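PBP5 (Haemophilus influenzae, PDB 3A3J) removes the terminal D-alanine from peptidoglycan precursor peptides as a D-alanyl-D-alanine carboxypeptidase of the penicillin-binding protein class. Local coordinates at residues A[66-72]-A[101-106]; A[77-81]-A[179-184]; A[118-123]-A[135-139]; A[32-37]-A[208-214]. All coordinates share one frame; numbering follows the deposited sequence.

Contact 1. Residues A[66-72]-A[101-106]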
loop_
_atom_site.group_PDB
_atom_site.type_symbol
_atom_site.label_atom_id
_atom_site.label_comp_id
_atom_site.label_asym_id
_atom_site.label_seq_id
_atom_site.Cartn_x
_atom_site.Cartn_y
_atom_site.Cartn_z
ATOM N N SER A 66 -23.022 -5.713 20.047
ATOM C CA SER A 66 -21.521 -5.730 19.946
ATOM C C SER A 66 -21.045 -4.627 18.972
ATOM O O SER A 66 -19.981 -4.103 19.124
ATOM C CB SER A 66 -20.961 -7.097 19.539
ATOM O OG SER A 66 -21.468 -7.366 18.245
ATOM N N ALA A 67 -21.877 -4.235 18.022
ATOM C CA ALA A 67 -21.561 -3.110 17.138
ATOM C C ALA A 67 -22.021 -1.725 17.678
ATOM O O ALA A 67 -21.700 -0.688 17.112
ATOM C CB ALA A 67 -22.135 -3.378 15.689
ATOM N N TRP A 68 -22.729 -1.729 18.800
ATOM C CA TRP A 68 -23.339 -0.542 19.373
ATOM C C TRP A 68 -22.332 0.520 19.786
ATOM O O TRP A 68 -21.439 0.240 20.531
ATOM C CB TRP A 68 -24.159 -1.016 20.587
ATOM C CG TRP A 68 -25.018 -0.006 21.300
ATOM C CD1 TRP A 68 -25.372 1.271 20.900
ATOM C CD2 TRP A 68 -25.663 -0.231 22.560
ATOM N NE1 TRP A 68 -26.188 1.842 21.856
ATOM C CE2 TRP A 68 -26.374 0.937 22.879
ATOM C CE3 TRP A 68 -25.720 -1.328 23.438
ATOM C CZ2 TRP A 68 -27.158 1.035 24.047
ATOM C CZ3 TRP A 68 -26.496 -1.218 24.613
ATOM C CH2 TRP A 68 -27.196 -0.053 24.888
ATOM N N GLY A 69 -22.477 1.759 19.335
ATOM C CA GLY A 69 -21.523 2.810 19.756
ATOM C C GLY A 69 -21.200 2.796 21.245
ATOM O O GLY A 69 -20.044 3.052 21.647
ATOM N N ARG A 70 -22.187 2.446 22.090
ATOM C CA ARG A 70 -21.926 2.434 23.519
ATOM C C ARG A 70 -20.743 1.587 23.937
ATOM O O ARG A 70 -20.134 1.884 24.951
ATOM C CB ARG A 70 -23.137 2.066 24.387
ATOM C CG ARG A 70 -22.742 2.211 25.846
ATOM C CD ARG A 70 -23.796 1.816 26.834
ATOM N NE ARG A 70 -24.005 0.363 26.850
ATOM C CZ ARG A 70 -24.977 -0.207 27.553
ATOM N NH1 ARG A 70 -25.140 -1.514 27.505
ATOM N NH2 ARG A 70 -25.778 0.545 28.325
ATOM N N ASN A 71 -20.384 0.531 23.209
ATOM C CA ASN A 71 -19.193 -0.193 23.664
ATOM C C ASN A 71 -17.872 0.434 23.315
ATOM O O ASN A 71 -16.888 -0.215 23.485
ATOM C CB ASN A 71 -19.120 -1.587 23.035
ATOM C CG ASN A 71 -20.435 -2.311 23.100
ATOM O OD1 ASN A 71 -21.159 -2.282 24.150
ATOM N ND2 ASN A 71 -20.805 -2.930 21.970
ATOM N N PHE A 72 -17.841 1.636 22.761
ATOM C CA PHE A 72 -16.578 2.245 22.397
ATOM C C PHE A 72 -16.580 3.636 22.990
ATOM O O PHE A 72 -16.615 4.654 22.263
ATOM C CB PHE A 72 -16.489 2.276 20.880
ATOM C CG PHE A 72 -16.494 0.905 20.286
ATOM C CD1 PHE A 72 -15.398 0.106 20.397
ATOM C CD2 PHE A 72 -17.633 0.379 19.702
ATOM C CE1 PHE A 72 -15.396 -1.221 19.836
ATOM C CE2 PHE A 72 -17.645 -0.951 19.178
ATOM C CZ PHE A 72 -16.524 -1.726 19.242
ATOM N N ASN A 101 -14.845 2.695 15.375
ATOM C CA ASN A 101 -14.599 1.349 16.010
ATOM C C ASN A 101 -15.820 0.406 15.988
ATOM O O ASN A 101 -15.710 -0.843 15.779
ATOM C CB ASN A 101 -14.012 1.491 17.407
ATOM C CG ASN A 101 -12.567 1.881 17.344
ATOM O OD1 ASN A 101 -11.914 1.645 16.330
ATOM N ND2 ASN A 101 -12.059 2.498 18.386
ATOM N N ASP A 102 -16.973 1.047 16.176
ATOM C CA ASP A 102 -18.251 0.375 16.150
ATOM C C ASP A 102 -18.481 -0.080 14.724
ATOM O O ASP A 102 -18.905 -1.223 14.495
ATOM C CB ASP A 102 -19.401 1.317 16.661
ATOM C CG ASP A 102 -19.378 2.729 16.014
ATOM O OD1 ASP A 102 -18.531 3.023 15.095
ATOM O OD2 ASP A 102 -20.235 3.547 16.440
ATOM N N ALA A 103 -18.155 0.765 13.750
ATOM C CA ALA A 103 -18.306 0.335 12.332
ATOM C C ALA A 103 -17.447 -0.854 11.970
ATOM O O ALA A 103 -17.861 -1.621 11.124
ATOM C CB ALA A 103 -17.958 1.448 11.378
ATOM N N THR A 104 -16.257 -1.010 12.568
ATOM C CA THR A 104 -15.442 -2.110 12.149
ATOM C C THR A 104 -16.002 -3.484 12.677
ATOM O O THR A 104 -15.918 -4.554 11.995
ATOM C CB THR A 104 -14.016 -1.974 12.601
ATOM O OG1 THR A 104 -13.983 -2.057 14.001
ATOM C CG2 THR A 104 -13.400 -0.681 12.196
ATOM N N VAL A 105 -16.506 -3.464 13.911
ATOM C CA VAL A 105 -17.136 -4.635 14.484
ATOM C C VAL A 105 -18.368 -4.978 13.656
ATOM O O VAL A 105 -18.532 -6.145 13.244
ATOM C CB VAL A 105 -17.500 -4.379 15.941
ATOM C CG1 VAL A 105 -18.501 -5.428 16.416
ATOM C CG2 VAL A 105 -16.204 -4.429 16.774
ATOM N N ALA A 106 -19.206 -3.971 13.350
ATOM C CA ALA A 106 -20.339 -4.244 12.507
ATOM C C ALA A 106 -19.930 -4.922 11.193
ATOM O O ALA A 106 -20.638 -5.871 10.726
ATOM C CB ALA A 106 -21.118 -3.025 12.203
#
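The ring of Phe-72 lies against the first turn of helix 101-112, with Asn-101 CB and Asp-102 N over one face. Asn-71 CB sits off-centre on the opposite face, and Val-105 CG2 meets the edge at 3.7 Å from Phe-72 CZ. Asn-101 CB makes a CH-pi contact, 3.9 Å from the ring centroid, with the Asn-101 amide inclined at 55° to the ring. That amide points on to Ser-75 and, through a weak bond, to Lys-39. Asn-101 and the probably catalytic Ser-99 fit the SxN motif of penicillin-binding proteins, so the loop 66-72 packs directly behind a catalytic motif. Val-105 divides its branches. Val-105 CG1 is anti to the backbone N (chi1 164°) and sits 3.4 Å from Ser-66 O, while CG2 is the branch that reaches the phenyl edge. The next residue, Ala-106, meets Ala-67, CB to CB at 3.6 Å. Packing is tight where Asp-102 CB approaches Ala-67 O to 3.1 Å. The Asp-102 carboxylate plane stands 72° from the Phe-72 ring, and its OD2 passes 3.6 Å from Gly-69 CA. Ala-103 N reaches Asp-102 OD1 at 2.7 Å on the anti side, tilted from the carboxylate plane, in a bent bond. OD1 also takes the amide of Met-78, while OD2 receives the amide of Leu-80, which probably balances the buried charge.

Contact 2. Residues A[77-81]-A[179-184]; sequences KMFLD and FNKIKQ
A beta hairpin with a two-residue type I' turn, running from Phe-179 to Ile-182, packs against the irregular segment 77-81 and is fastened there by side-chain amides. At the turn, Asn-180 ND2 serves two acceptors. It gives one bond of 3.0 Å to Phe-79 O, nearly in line with that carbonyl, and another of 2.9 Å to Asp-81 OD2, which it meets from above the carboxylate plane. The Asn-180 amide stands almost perpendicular to the Asp-81 carboxylate, at 84°. Phe-179 turns its ring toward Met-78 because CG is anti to the backbone N (chi1 178°). Met-78 CE then rests over the middle of one face, 3.7 Å from the centroid, with SD farther above in a Met-aromatic contact. Leu-80 CD2 meets the same ring 3.7 Å from Phe-179 CE2. The other phenyl, Phe-79, touches Ile-182 CG2 with CE2 at 3.9 Å, and Gln-184 OE1 lies at its edge. Farther along the strand, Gln-184 uses both ends of its amide: NE2 gives a 2.8 Å bond in the carbonyl plane to Lys-77 O, and Gln-184 OE1 accepts a hydrogen bond from a water that itself accepts from Lys-77 N.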
loop_
_atom_site.group_PDB
_atom_site.type_symbol
_atom_site.label_atom_id
_atom_site.label_comp_id
_atom_site.label_asym_id
_atom_site.label_seq_id
_atom_site.Cartn_x
_atom_site.Cartn_y
_atom_site.Cartn_z
ATOM N N LYS A 77 -15.504 6.568 16.668
ATOM C CA LYS A 77 -16.707 5.861 16.428
ATOM C C LYS A 77 -17.553 6.620 15.466
ATOM O O LYS A 77 -17.442 7.874 15.342
ATOM C CB LYS A 77 -17.437 5.624 17.787
ATOM C CG LYS A 77 -17.832 6.880 18.513
ATOM C CD LYS A 77 -17.898 6.672 20.060
ATOM C CE LYS A 77 -19.180 5.933 20.338
ATOM N NZ LYS A 77 -19.416 5.935 21.788
ATOM N N MET A 78 -18.409 5.884 14.798
ATOM C CA MET A 78 -19.345 6.496 13.909
ATOM C C MET A 78 -20.750 6.747 14.545
ATOM O O MET A 78 -21.633 7.318 13.933
ATOM C CB MET A 78 -19.355 5.716 12.591
ATOM C CG MET A 78 -20.632 5.109 12.140
ATOM S SD MET A 78 -20.260 4.235 10.642
ATOM C CE MET A 78 -21.663 4.632 9.587
ATOM N N PHE A 79 -20.887 6.387 15.818
ATOM C CA PHE A 79 -22.179 6.481 16.562
ATOM C C PHE A 79 -23.326 5.610 16.091
ATOM O O PHE A 79 -24.429 6.121 15.894
ATOM C CB PHE A 79 -22.628 7.935 16.803
ATOM C CG PHE A 79 -21.607 8.762 17.488
ATOM C CD1 PHE A 79 -21.575 8.860 18.869
ATOM C CD2 PHE A 79 -20.634 9.445 16.733
ATOM C CE1 PHE A 79 -20.584 9.614 19.502
ATOM C CE2 PHE A 79 -19.663 10.203 17.344
ATOM C CZ PHE A 79 -19.606 10.312 18.715
ATOM N N LEU A 80 -23.068 4.291 15.955
ATOM C CA LEU A 80 -24.099 3.297 15.536
ATOM C C LEU A 80 -25.042 3.048 16.703
ATOM O O LEU A 80 -24.574 2.711 17.800
ATOM C CB LEU A 80 -23.459 1.959 15.121
ATOM C CG LEU A 80 -22.488 2.023 13.925
ATOM C CD1 LEU A 80 -22.001 0.647 13.617
ATOM C CD2 LEU A 80 -23.113 2.661 12.670
ATOM N N ASP A 81 -26.334 3.242 16.482
ATOM C CA ASP A 81 -27.339 3.017 17.570
ATOM C C ASP A 81 -27.921 1.604 17.523
ATOM O O ASP A 81 -28.100 1.013 16.453
ATOM C CB ASP A 81 -28.480 4.012 17.477
ATOM C CG ASP A 81 -28.072 5.365 17.963
ATOM O OD1 ASP A 81 -27.170 5.435 18.834
ATOM O OD2 ASP A 81 -28.603 6.343 17.434
ATOM N N PHE A 179 -23.048 11.117 9.842
ATOM C CA PHE A 179 -23.927 9.969 10.006
ATOM C C PHE A 179 -24.649 10.110 11.317
ATOM O O PHE A 179 -24.079 10.584 12.323
ATOM C CB PHE A 179 -23.110 8.628 10.005
ATOM C CG PHE A 179 -23.961 7.406 10.224
ATOM C CD1 PHE A 179 -24.653 6.840 9.186
ATOM C CD2 PHE A 179 -24.155 6.888 11.526
ATOM C CE1 PHE A 179 -25.533 5.725 9.403
ATOM C CE2 PHE A 179 -25.004 5.753 11.734
ATOM C CZ PHE A 179 -25.688 5.197 10.654
ATOM N N ASN A 180 -25.879 9.608 11.364
ATOM C CA ASN A 180 -26.638 9.754 12.597
ATOM C C ASN A 180 -26.530 11.191 13.098
ATOM O O ASN A 180 -26.281 11.436 14.273
ATOM C CB ASN A 180 -26.110 8.809 13.652
ATOM C CG ASN A 180 -27.156 8.549 14.767
ATOM O OD1 ASN A 180 -28.319 8.869 14.577
ATOM N ND2 ASN A 180 -26.731 8.041 15.917
ATOM N N LYS A 181 -26.661 12.150 12.182
ATOM C CA LYS A 181 -26.556 13.593 12.550
ATOM C C LYS A 181 -25.262 14.090 13.161
ATOM O O LYS A 181 -25.259 15.206 13.602
ATOM C CB LYS A 181 -27.650 14.008 13.567
ATOM C CG LYS A 181 -29.062 13.687 13.123
ATOM C CD LYS A 181 -30.111 13.846 14.244
ATOM C CE LYS A 181 -31.419 14.206 13.564
ATOM N NZ LYS A 181 -31.293 13.907 12.088
ATOM N N ILE A 182 -24.203 13.279 13.247
ATOM C CA ILE A 182 -22.925 13.710 13.725
ATOM C C ILE A 182 -21.978 13.813 12.470
ATOM O O ILE A 182 -21.939 12.916 11.617
ATOM C CB ILE A 182 -22.360 12.691 14.686
ATOM C CG1 ILE A 182 -23.438 12.265 15.708
ATOM C CG2 ILE A 182 -21.069 13.187 15.334
ATOM C CD1 ILE A 182 -23.464 13.073 16.929
ATOM N N LYS A 183 -21.301 14.964 12.352
ATOM C CA LYS A 183 -20.373 15.243 11.305
ATOM C C LYS A 183 -18.987 15.134 11.891
ATOM O O LYS A 183 -18.687 15.774 12.883
ATOM C CB LYS A 183 -20.601 16.656 10.799
ATOM C CG LYS A 183 -19.861 16.898 9.504
ATOM C CD LYS A 183 -19.844 18.345 9.125
ATOM C CE LYS A 183 -19.958 18.398 7.644
ATOM N NZ LYS A 183 -19.408 19.724 7.243
ATOM N N GLN A 184 -18.130 14.269 11.352
ATOM C CA GLN A 184 -16.783 14.274 11.894
ATOM C C GLN A 184 -15.779 14.379 10.719
ATOM O O GLN A 184 -16.069 13.990 9.556
ATOM C CB GLN A 184 -16.524 13.020 12.766
ATOM C CG GLN A 184 -17.651 12.653 13.795
ATOM C CD GLN A 184 -17.346 11.290 14.474
ATOM O OE1 GLN A 184 -16.728 11.241 15.540
ATOM N NE2 GLN A 184 -17.682 10.199 13.806
HETATM O O HOH W 1 -15.455 9.452 17.260
HETATM O O HOH W 2 -21.230 9.943 13.140
#

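Contact 3. Residues A[118-123]-A[135-139]; sequences FVETMN and NFTTP
The side-chain amide of Asn-123 grips both backbone polar atoms of Phe-136. Asn-123 ND2 donates to Phe-136 O at 3.0 Å and OD1 accepts from Phe-136 N at 3.1 Å, each bond fairly straight and each carbonyl met on a lone pair in its own plane. The amide thus pairs with an extended residue much as a neighbouring strand would. With CG beside the backbone N (chi1 -71°), it reaches out from the helix to the passing chain, and its plane lies only 9° from that of the Phe-136 ring. The amide of Asn-135 runs nearly parallel to it but is bonded instead to Asn-146 O.

The preceding residue on helix 115-128, Met-122, bends at its last torsion and lays CE over the Phe-136 ring, 4.2 Å from the centroid and toward the rim. SD stands obliquely to that ring in a Met-aromatic contact, and Met-122 CE also comes within 3.4 Å of Thr-138 O. One turn back, Val-119 pushes its two methyls against the backbone: CG1 is 3.5 Å from Phe-136 O, and CG2 is 3.7 Å from Thr-137 O. Phe-118 closes the row, its CE2 being 4.0 Å from Pro-139 CB. Pro-139 O is bonded in turn to Thr-42 on helix 38-51, the helix that carries the probable active-site Lys-39.

Because the Asn-123 amide both gives and takes, its rotation and the assignment of its oxygen and nitrogen are fixed. It holds the returning chain at one residue; toward the helix the other contacts are mainly apolar, while the threonines bond to Asp-144 and Gln-147.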
loop_
_atom_site.group_PDB
_atom_site.type_symbol
_atom_site.label_atom_id
_atom_site.label_comp_id
_atom_site.label_asym_id
_atom_site.label_seq_id
_atom_site.Cartn_x
_atom_site.Cartn_y
_atom_site.Cartn_z
ATOM N N PHE A 118 -13.119 -12.981 11.294
ATOM C CA PHE A 118 -12.765 -11.906 10.387
ATOM C C PHE A 118 -11.304 -11.555 10.499
ATOM O O PHE A 118 -10.664 -11.299 9.506
ATOM C CB PHE A 118 -13.588 -10.647 10.669
ATOM C CG PHE A 118 -13.221 -9.478 9.803
ATOM C CD1 PHE A 118 -13.857 -9.281 8.591
ATOM C CD2 PHE A 118 -12.247 -8.554 10.224
ATOM C CE1 PHE A 118 -13.545 -8.161 7.831
ATOM C CE2 PHE A 118 -11.916 -7.453 9.462
ATOM C CZ PHE A 118 -12.572 -7.254 8.276
ATOM N N VAL A 119 -10.811 -11.533 11.718
ATOM C CA VAL A 119 -9.478 -11.153 12.008
ATOM C C VAL A 119 -8.525 -12.124 11.271
ATOM O O VAL A 119 -7.372 -11.781 10.952
ATOM C CB VAL A 119 -9.203 -11.217 13.536
ATOM C CG1 VAL A 119 -7.782 -11.111 13.765
ATOM C CG2 VAL A 119 -9.902 -10.065 14.327
ATOM N N GLU A 120 -9.009 -13.360 11.040
ATOM C CA GLU A 120 -8.168 -14.404 10.510
ATOM C C GLU A 120 -7.978 -14.151 9.014
ATOM O O GLU A 120 -6.919 -14.456 8.476
ATOM C CB GLU A 120 -8.801 -15.771 10.803
ATOM C CG GLU A 120 -7.802 -16.814 10.902
ATOM C CD GLU A 120 -6.574 -16.377 11.717
ATOM O OE1 GLU A 120 -6.697 -15.805 12.832
ATOM O OE2 GLU A 120 -5.467 -16.662 11.238
ATOM N N THR A 121 -9.017 -13.624 8.358
ATOM C CA THR A 121 -8.895 -13.123 7.000
ATOM C C THR A 121 -7.876 -11.966 6.876
ATOM O O THR A 121 -7.155 -11.867 5.859
ATOM C CB THR A 121 -10.233 -12.685 6.493
ATOM O OG1 THR A 121 -11.066 -13.829 6.442
ATOM C CG2 THR A 121 -10.160 -12.150 5.043
ATOM N N MET A 122 -7.798 -11.129 7.905
ATOM C CA MET A 122 -6.876 -10.033 7.949
ATOM C C MET A 122 -5.520 -10.668 7.916
ATOM O O MET A 122 -4.616 -10.186 7.225
ATOM C CB MET A 122 -7.013 -9.186 9.271
ATOM C CG MET A 122 -8.295 -8.321 9.348
ATOM S SD MET A 122 -8.400 -7.606 11.016
ATOM C CE MET A 122 -7.391 -6.090 10.831
ATOM N N ASN A 123 -5.369 -11.748 8.696
ATOM C CA ASN A 123 -4.046 -12.380 8.818
ATOM C C ASN A 123 -3.762 -13.231 7.583
ATOM O O ASN A 123 -2.651 -13.379 7.223
ATOM C CB ASN A 123 -3.851 -13.158 10.092
ATOM C CG ASN A 123 -3.728 -12.244 11.312
ATOM O OD1 ASN A 123 -3.150 -11.172 11.220
ATOM N ND2 ASN A 123 -4.271 -12.674 12.467
ATOM N N ASN A 135 1.005 -8.594 12.842
ATOM C CA ASN A 135 -0.019 -9.556 13.264
ATOM C C ASN A 135 -1.234 -8.847 13.880
ATOM O O ASN A 135 -1.088 -8.059 14.784
ATOM C CB ASN A 135 0.539 -10.537 14.324
ATOM C CG ASN A 135 -0.483 -11.585 14.716
ATOM O OD1 ASN A 135 -0.845 -12.385 13.898
ATOM N ND2 ASN A 135 -1.023 -11.505 15.901
ATOM N N PHE A 136 -2.422 -9.161 13.407
ATOM C CA PHE A 136 -3.622 -8.505 13.919
ATOM C C PHE A 136 -4.371 -9.417 14.881
ATOM O O PHE A 136 -4.470 -10.637 14.674
ATOM C CB PHE A 136 -4.529 -8.091 12.770
ATOM C CG PHE A 136 -3.891 -7.116 11.833
ATOM C CD1 PHE A 136 -3.565 -5.823 12.266
ATOM C CD2 PHE A 136 -3.551 -7.486 10.543
ATOM C CE1 PHE A 136 -2.959 -4.909 11.412
ATOM C CE2 PHE A 136 -2.904 -6.545 9.683
ATOM C CZ PHE A 136 -2.628 -5.281 10.113
ATOM N N THR A 137 -4.939 -8.803 15.909
ATOM C CA THR A 137 -5.833 -9.510 16.832
ATOM C C THR A 137 -7.237 -8.888 16.859
ATOM O O THR A 137 -8.071 -9.414 17.528
ATOM C CB THR A 137 -5.296 -9.468 18.259
ATOM O OG1 THR A 137 -5.115 -8.103 18.634
ATOM C CG2 THR A 137 -3.929 -10.263 18.464
ATOM N N THR A 138 -7.510 -7.791 16.122
ATOM C CA THR A 138 -8.755 -7.031 16.230
ATOM C C THR A 138 -9.000 -6.422 14.899
ATOM O O THR A 138 -8.074 -6.264 14.110
ATOM C CB THR A 138 -8.618 -5.824 17.216
ATOM O OG1 THR A 138 -7.628 -4.885 16.714
ATOM C CG2 THR A 138 -8.245 -6.272 18.645
ATOM N N PRO A 139 -10.249 -6.013 14.640
ATOM C CA PRO A 139 -10.450 -5.274 13.395
ATOM C C PRO A 139 -10.249 -3.723 13.558
ATOM O O PRO A 139 -10.264 -2.984 12.545
ATOM C CB PRO A 139 -11.885 -5.612 13.036
ATOM C CG PRO A 139 -12.571 -5.816 14.367
ATOM C CD PRO A 139 -11.523 -6.258 15.367
#

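Contact 4. Residues A[32-37]-A[208-214]; sequences QYPASL and QAGYNLV
One direct hydrogen bond and a water bridge join the segments through Asn-212, on strand 210-218 of the five-stranded sheet. Asn-212 ND2 donates to Pro-34 O at 3.3 Å, a fairly straight bond that arrives from above the carbonyl plane, 62° out of it. Leu-37 N reaches the same Pro-34 oxygen at 2.9 Å from the opposite face, so Pro-34 O is held twice as the chain turns toward helix 38-51. The bridging water donates to Gln-32 OE1 and, at 2.9 Å, to Tyr-33 O, and accepts from Asn-212 ND2.

The CH-pi contact lies at the other end, where Gln-208 CG sits almost exactly over the centre of the Tyr-33 ring, 3.4 Å from its centroid. Gln-208 bends at its second torsion (chi2 -66°), which carries its amide across the ring with the two planes 25° apart. Beside it, Ala-209 and Gly-210 form a classic beta bulge opposite Thr-206 of strand 197-206.

Van der Waals packing centres on Leu-37. Its CG comes 3.4 Å from Asn-212 OD1 and its CD1 lies 3.5 Å from Asn-212 ND2, so the branched end packs directly on the amide. The apolar contact is that of Leu-37 CD2 with Val-214 CG2 at 3.8 Å, and the same leucine touches Lys-202, the probable substrate-binding residue.

Ser-36, the probable acylated nucleophile, is bonded through OG to Lys-39. Pro-34 and Leu-37, on either side of it in the chain, both meet Asn-212, which is consistent with the strand helping to position the turn that holds Ser-36.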
loop_
_atom_site.group_PDB
_atom_site.type_symbol
_atom_site.label_atom_id
_atom_site.label_comp_id
_atom_site.label_asym_id
_atom_site.label_seq_id
_atom_site.Cartn_x
_atom_site.Cartn_y
_atom_site.Cartn_z
ATOM N N GLN A 32 5.732 -2.148 15.907
ATOM C CA GLN A 32 5.061 -1.026 16.476
ATOM C C GLN A 32 3.588 -1.380 16.646
ATOM O O GLN A 32 3.016 -2.138 15.843
ATOM C CB GLN A 32 5.143 0.160 15.496
ATOM C CG GLN A 32 6.464 0.881 15.518
ATOM C CD GLN A 32 6.504 1.860 16.640
ATOM O OE1 GLN A 32 5.490 2.417 17.006
ATOM N NE2 GLN A 32 7.651 2.067 17.193
ATOM N N TYR A 33 2.966 -0.809 17.679
ATOM C CA TYR A 33 1.503 -0.916 17.847
ATOM C C TYR A 33 0.824 -0.166 16.727
ATOM O O TYR A 33 1.053 1.018 16.579
ATOM C CB TYR A 33 1.073 -0.331 19.197
ATOM C CG TYR A 33 1.476 -1.181 20.358
ATOM C CD1 TYR A 33 0.521 -1.921 21.079
ATOM C CD2 TYR A 33 2.826 -1.309 20.704
ATOM C CE1 TYR A 33 0.913 -2.746 22.141
ATOM C CE2 TYR A 33 3.214 -2.096 21.752
ATOM C CZ TYR A 33 2.257 -2.801 22.474
ATOM O OH TYR A 33 2.670 -3.577 23.523
ATOM N N PRO A 34 -0.004 -0.840 15.910
ATOM C CA PRO A 34 -0.515 -0.113 14.730
ATOM C C PRO A 34 -1.648 0.870 15.036
ATOM O O PRO A 34 -1.866 1.823 14.245
ATOM C CB PRO A 34 -1.022 -1.220 13.812
ATOM C CG PRO A 34 -1.414 -2.334 14.782
ATOM C CD PRO A 34 -0.415 -2.263 15.918
ATOM N N ALA A 35 -2.404 0.613 16.112
ATOM C CA ALA A 35 -3.432 1.563 16.570
ATOM C C ALA A 35 -4.361 1.661 15.370
ATOM O O ALA A 35 -4.568 0.635 14.727
ATOM C CB ALA A 35 -2.830 2.874 16.914
ATOM N N SER A 36 -4.975 2.815 15.071
ATOM C CA SER A 36 -5.893 2.826 13.928
ATOM C C SER A 36 -5.337 2.500 12.512
ATOM O O SER A 36 -6.112 2.424 11.542
ATOM C CB SER A 36 -6.651 4.137 13.860
ATOM O OG SER A 36 -7.827 4.039 14.700
ATOM N N LEU A 37 -4.029 2.299 12.337
ATOM C CA LEU A 37 -3.586 1.929 10.928
ATOM C C LEU A 37 -4.094 0.492 10.681
ATOM O O LEU A 37 -4.306 0.033 9.508
ATOM C CB LEU A 37 -2.075 1.942 10.820
ATOM C CG LEU A 37 -1.371 3.250 11.199
ATOM C CD1 LEU A 37 0.172 3.100 11.107
ATOM C CD2 LEU A 37 -1.886 4.325 10.333
ATOM N N GLN A 208 1.699 3.635 23.559
ATOM C CA GLN A 208 3.034 2.927 23.617
ATOM C C GLN A 208 4.126 3.722 22.907
ATOM O O GLN A 208 5.305 3.469 23.136
ATOM C CB GLN A 208 3.038 1.550 22.973
ATOM C CG GLN A 208 2.064 0.574 23.566
ATOM C CD GLN A 208 2.424 0.247 24.958
ATOM O OE1 GLN A 208 3.598 0.251 25.311
ATOM N NE2 GLN A 208 1.435 -0.025 25.779
ATOM N N ALA A 209 3.768 4.651 22.010
ATOM C CA ALA A 209 4.861 5.221 21.190
ATOM C C ALA A 209 4.681 6.659 20.741
ATOM O O ALA A 209 5.675 7.293 20.396
ATOM C CB ALA A 209 5.123 4.337 19.967
ATOM N N GLY A 210 3.430 7.116 20.650
ATOM C CA GLY A 210 3.075 8.355 19.981
ATOM C C GLY A 210 2.024 8.215 18.889
ATOM O O GLY A 210 1.129 7.302 18.953
ATOM N N TYR A 211 2.151 9.110 17.889
ATOM C CA TYR A 211 1.225 9.307 16.783
ATOM C C TYR A 211 1.762 8.748 15.449
ATOM O O TYR A 211 2.968 8.772 15.191
ATOM C CB TYR A 211 0.945 10.796 16.586
ATOM C CG TYR A 211 0.145 11.394 17.754
ATOM C CD1 TYR A 211 -1.241 11.377 17.745
ATOM C CD2 TYR A 211 0.795 11.916 18.868
ATOM C CE1 TYR A 211 -1.981 11.874 18.862
ATOM C CE2 TYR A 211 0.057 12.440 19.999
ATOM C CZ TYR A 211 -1.296 12.401 19.983
ATOM O OH TYR A 211 -1.988 12.897 21.080
ATOM N N ASN A 212 0.875 8.271 14.580
ATOM C CA ASN A 212 1.386 7.677 13.379
ATOM C C ASN A 212 0.521 8.063 12.205
ATOM O O ASN A 212 -0.614 8.566 12.366
ATOM C CB ASN A 212 1.578 6.120 13.588
ATOM C CG ASN A 212 0.263 5.376 13.799
ATOM O OD1 ASN A 212 -0.813 5.781 13.324
ATOM N ND2 ASN A 212 0.355 4.244 14.433
ATOM N N LEU A 213 1.049 7.946 11.007
ATOM C CA LEU A 213 0.244 8.354 9.868
ATOM C C LEU A 213 0.791 7.656 8.657
ATOM O O LEU A 213 1.966 7.517 8.538
ATOM C CB LEU A 213 0.392 9.881 9.652
ATOM C CG LEU A 213 -0.093 10.525 8.342
ATOM C CD1 LEU A 213 -1.543 10.308 8.123
ATOM C CD2 LEU A 213 0.266 12.061 8.136
ATOM N N VAL A 214 -0.073 7.230 7.752
ATOM C CA VAL A 214 0.318 6.699 6.493
ATOM C C VAL A 214 -0.181 7.669 5.443
ATOM O O VAL A 214 -1.360 7.935 5.374
ATOM C CB VAL A 214 -0.310 5.281 6.299
ATOM C CG1 VAL A 214 0.013 4.752 4.887
ATOM C CG2 VAL A 214 0.329 4.370 7.287
HETATM O O HOH W 3 2.982 3.168 16.083
#

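All four contacts belong to the carboxypeptidase part of the chain, whose fold is of the beta-lactamase clan. Contacts 1 and 2 are neighbours, their centres 11 Å apart, and their segments alternate along the chain, so loop 66-81 is held by both helix 101-112 and the hairpin 176-185. Contact 3 follows contact 1 in series on the next helix, 115-128, beside helix 38-51. Contacts 1, 2 and 3 are nested inside the loop that contact 4 closes between the approach to helix 38-51 and strand 210-218, and contact 3 also inside that of contact 2. Only contact 4 reaches the five-stranded sheet. Contacts 1 and 2 lie 26 and 28 Å from the chain's centre, contacts 3 and 4 nearer, at 17 and 16 Å.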